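Local coordinates for TRNA threonylcarbamoyladenosine dehydratase (Escherichia coli, PDB 4D79) that catalyses the ATP-dependent dehydration of threonylcarbamoyladenosine at position 37 of tRNAs to its cyclic form, and can accept sulfur from the cysteine desulfurase CsdA in vitro, at the interface of chains A and B. Numbering follows the deposited sequence. Chains: chain A/B, TRNA threonylcarbamoyladenosine dehydratase.

The interface of chains A and B. Residues chain A 20, 48, 52, 250-251, 253-254, 257; chain B 159, 161, 243.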
ATOM      1  N   TYR A  20       7.012   8.225  14.854  1.00 22.46           N
ATOM      2  CA  TYR A  20       8.116   9.050  14.382  1.00 25.40           C
ATOM      3  C   TYR A  20       8.595  10.070  15.391  1.00 21.29           C
ATOM      4  O   TYR A  20       9.699  10.586  15.219  1.00 23.95           O
ATOM      5  CB  TYR A  20       7.725   9.811  13.114  1.00 20.30           C
ATOM      6  CG  TYR A  20       7.390   8.927  11.958  1.00 19.35           C
ATOM      7  CD1 TYR A  20       8.385   8.340  11.184  1.00 18.89           C
ATOM      8  CD2 TYR A  20       6.072   8.691  11.622  1.00 18.80           C
ATOM      9  CE1 TYR A  20       8.051   7.525  10.089  1.00 22.28           C
ATOM     10  CE2 TYR A  20       5.741   7.911  10.572  1.00 18.28           C
ATOM     11  CZ  TYR A  20       6.708   7.309   9.809  1.00 23.66           C
ATOM     12  OH  TYR A  20       6.281   6.533   8.741  1.00 23.39           O
ATOM     13  N   ALA A  48      -0.771   8.277   1.239  1.00 16.28           N
ATOM     14  CA  ALA A  48       0.128   8.042   2.356  1.00 18.14           C
ATOM     15  C   ALA A  48       0.605   9.357   2.974  1.00 18.77           C
ATOM     16  O   ALA A  48       0.694   9.477   4.206  1.00 18.78           O
ATOM     17  CB  ALA A  48       1.313   7.203   1.886  1.00 20.52           C
ATOM     18  N   THR A  52      -0.030  10.528   6.930  1.00 20.71           N
ATOM     19  CA  THR A  52       1.108  10.688   7.819  1.00 17.64           C
ATOM     20  C   THR A  52       1.277  12.136   8.284  1.00 21.64           C
ATOM     21  O   THR A  52       2.376  12.536   8.649  1.00 22.60           O
ATOM     22  CB  THR A  52       2.368  10.153   7.144  1.00 18.25           C
ATOM     23  OG1 THR A  52       2.068   8.913   6.523  1.00 19.32           O
ATOM     24  CG2 THR A  52       3.490   9.881   8.173  1.00 24.81           C
ATOM     25  N   PHE A 250       4.311   3.951  -1.662  1.00 15.24           N
ATOM     26  CA  PHE A 250       4.531   3.919  -0.225  1.00 17.88           C
ATOM     27  C   PHE A 250       6.017   3.914   0.115  1.00 15.42           C
ATOM     28  O   PHE A 250       6.444   4.581   1.066  1.00 17.77           O
ATOM     29  CB  PHE A 250       3.857   2.690   0.392  1.00 16.96           C
ATOM     30  CG  PHE A 250       2.344   2.707   0.362  1.00 17.90           C
ATOM     31  CD1 PHE A 250       1.618   3.896   0.261  1.00 18.59           C
ATOM     32  CD2 PHE A 250       1.643   1.517   0.465  1.00 21.60           C
ATOM     33  CE1 PHE A 250       0.239   3.878   0.247  1.00 21.62           C
ATOM     34  CE2 PHE A 250       0.267   1.498   0.446  1.00 21.01           C
ATOM     35  CZ  PHE A 250      -0.437   2.681   0.357  1.00 20.72           C
ATOM     36  N   VAL A 251       6.826   3.172  -0.641  1.00 15.22           N
ATOM     37  CA  VAL A 251       8.259   3.190  -0.424  1.00 17.36           C
ATOM     38  C   VAL A 251       8.837   4.575  -0.767  1.00 16.70           C
ATOM     39  O   VAL A 251       9.727   5.072  -0.078  1.00 18.89           O
ATOM     40  CB  VAL A 251       8.918   2.063  -1.237  1.00 16.94           C
ATOM     41  CG1 VAL A 251      10.446   2.256  -1.283  1.00 21.98           C
ATOM     42  CG2 VAL A 251       8.523   0.655  -0.649  1.00 18.93           C
ATOM     43  N   VAL A 253       7.362   7.486  -0.397  1.00 18.62           N
ATOM     44  CA  VAL A 253       7.013   8.360   0.721  1.00 18.81           C
ATOM     45  C   VAL A 253       7.863   8.037   1.955  1.00 19.18           C
ATOM     46  O   VAL A 253       8.418   8.938   2.580  1.00 19.13           O
ATOM     47  CB  VAL A 253       5.505   8.264   1.015  1.00 21.46           C
ATOM     48  CG1 VAL A 253       5.141   8.960   2.289  1.00 20.99           C
ATOM     49  CG2 VAL A 253       4.712   8.843  -0.132  1.00 20.15           C
ATOM     50  N   SER A 254       7.978   6.758   2.318  0.68 21.46           N
ATOM     51  CA  SER A 254       8.801   6.401   3.473  0.68 23.19           C
ATOM     52  C   SER A 254      10.248   6.858   3.292  0.68 21.69           C
ATOM     53  O   SER A 254      10.899   7.295   4.256  0.68 15.23           O
ATOM     54  CB  SER A 254       8.737   4.899   3.725  0.68 21.33           C
ATOM     55  OG  SER A 254       7.524   4.549   4.369  0.68 15.53           O
ATOM     56  N   LEU A 257      10.409  10.674   3.886  1.00 19.21           N
ATOM     57  CA  LEU A 257      10.284  11.032   5.291  1.00 22.75           C
ATOM     58  C   LEU A 257      11.556  10.703   6.046  1.00 22.99           C
ATOM     59  O   LEU A 257      11.990  11.470   6.910  1.00 22.88           O
ATOM     60  CB  LEU A 257       9.081  10.341   5.915  1.00 22.73           C
ATOM     61  CG  LEU A 257       7.710  10.670   5.335  1.00 23.70           C
ATOM     62  CD1 LEU A 257       6.628  10.064   6.146  1.00 25.90           C
ATOM     63  CD2 LEU A 257       7.483  12.136   5.220  1.00 28.02           C
TER
ATOM     64  N   ILE B 159       8.679   1.355  10.340  1.00 23.89           N
ATOM     65  CA  ILE B 159       8.682   2.459   9.377  1.00 18.41           C
ATOM     66  C   ILE B 159       9.154   2.067   7.987  1.00 16.33           C
ATOM     67  O   ILE B 159       8.982   2.871   7.058  1.00 21.43           O
ATOM     68  CB  ILE B 159       9.535   3.645   9.875  1.00 19.24           C
ATOM     69  CG1 ILE B 159      11.029   3.314   9.865  1.00 24.78           C
ATOM     70  CG2 ILE B 159       9.088   4.064  11.261  1.00 24.31           C
ATOM     71  CD1 ILE B 159      11.941   4.557  10.083  1.00 34.93           C
ATOM     72  N   PRO B 161       8.843  -0.169   4.703  1.00 17.25           N
ATOM     73  CA  PRO B 161       8.090  -1.189   3.941  1.00 19.25           C
ATOM     74  C   PRO B 161       8.962  -2.167   3.179  1.00 18.98           C
ATOM     75  O   PRO B 161       8.472  -3.250   2.834  1.00 19.59           O
ATOM     76  CB  PRO B 161       7.213  -0.360   2.974  1.00 18.64           C
ATOM     77  CG  PRO B 161       7.295   1.060   3.482  1.00 25.45           C
ATOM     78  CD  PRO B 161       8.579   1.199   4.216  1.00 22.86           C
ATOM     79  N   MET B 243       2.198   3.452   5.167  1.00 17.87           N
ATOM     80  CA  MET B 243       3.146   2.888   4.216  1.00 21.22           C
ATOM     81  C   MET B 243       3.550   1.476   4.599  1.00 18.00           C
ATOM     82  O   MET B 243       3.862   0.669   3.717  1.00 17.54           O
ATOM     83  CB  MET B 243       4.398   3.778   4.111  1.00 18.21           C
ATOM     84  CG  MET B 243       4.129   5.164   3.551  1.00 16.54           C
ATOM     85  SD  MET B 243       3.462   6.327   4.758  1.00 19.68           S
ATOM     86  CE  MET B 243       4.918   6.563   5.789  1.00 24.63           C
TER
HETATM   87  O   HOH W   1       7.978   5.364   6.977  1.00 22.09           O
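B:Met243, near the start of helix 242-266 in chain B, pushes its thioether into a recess of chain A walled by A:Ala48, A:Thr52 and helix 242-266 of chain A, a knob-in-pocket contact of the homodimer that recurs with the chains exchanged. Its CG stands anti to the carbonyl carbon (chi1 -64°), and the chain then bends at chi2 (80°) and chi3 (70°), curling the sulfur and methyl round instead of extending them. An unbranched, pliable side chain suits such a bent recess. Its stem lies by the backbone carbonyl O of A:Phe250 and beside the hydroxyl of A:Ser254. The sulfur meets A:Thr52 tip to tip, B:Met243 SD lying 3.4 Å from the hydroxyl A:Thr52 OG1. That hydroxyl is already committed within its own chain: A:Thr52 OG1 donates to the carbonyl O of A:Ala48 at 2.8 Å, which helps hold its rotation and directs the hydrogen at that carbonyl rather than at the sulfur. Small A:Ala48 lets the thioether come close, its CB touching B:Met243 SD at 3.7 Å, while A:Val253 crosses the methionine at about a right angle and offers CG1 to the sulfur. The terminal methyl CE rests against CD1 of A:Leu257 and beside the phenol oxygen of A:Tyr20. An alanine in place of B:Met243 would probably open a gap between A:Ala48, A:Thr52 and A:Leu257 and deprive the recess of its main apolar filling.

Beside it lies a mixed patch, apolar contacts around a bridging water. A:Ser254 CB sits 3.7 Å from CD of B:Pro161, whose rigid ring also meets CG2 of A:Val251. Tyrosine suits its place: A:Tyr20 CE1 packs obliquely on B:Ile159 CG2 at 3.8 Å, while OH reaches the water. That water, in the ring plane at its edge, lies 2.7 Å from A:Tyr20 OH, 2.8 Å from A:Ser254 OG and 2.7 Å from B:Ile159 O.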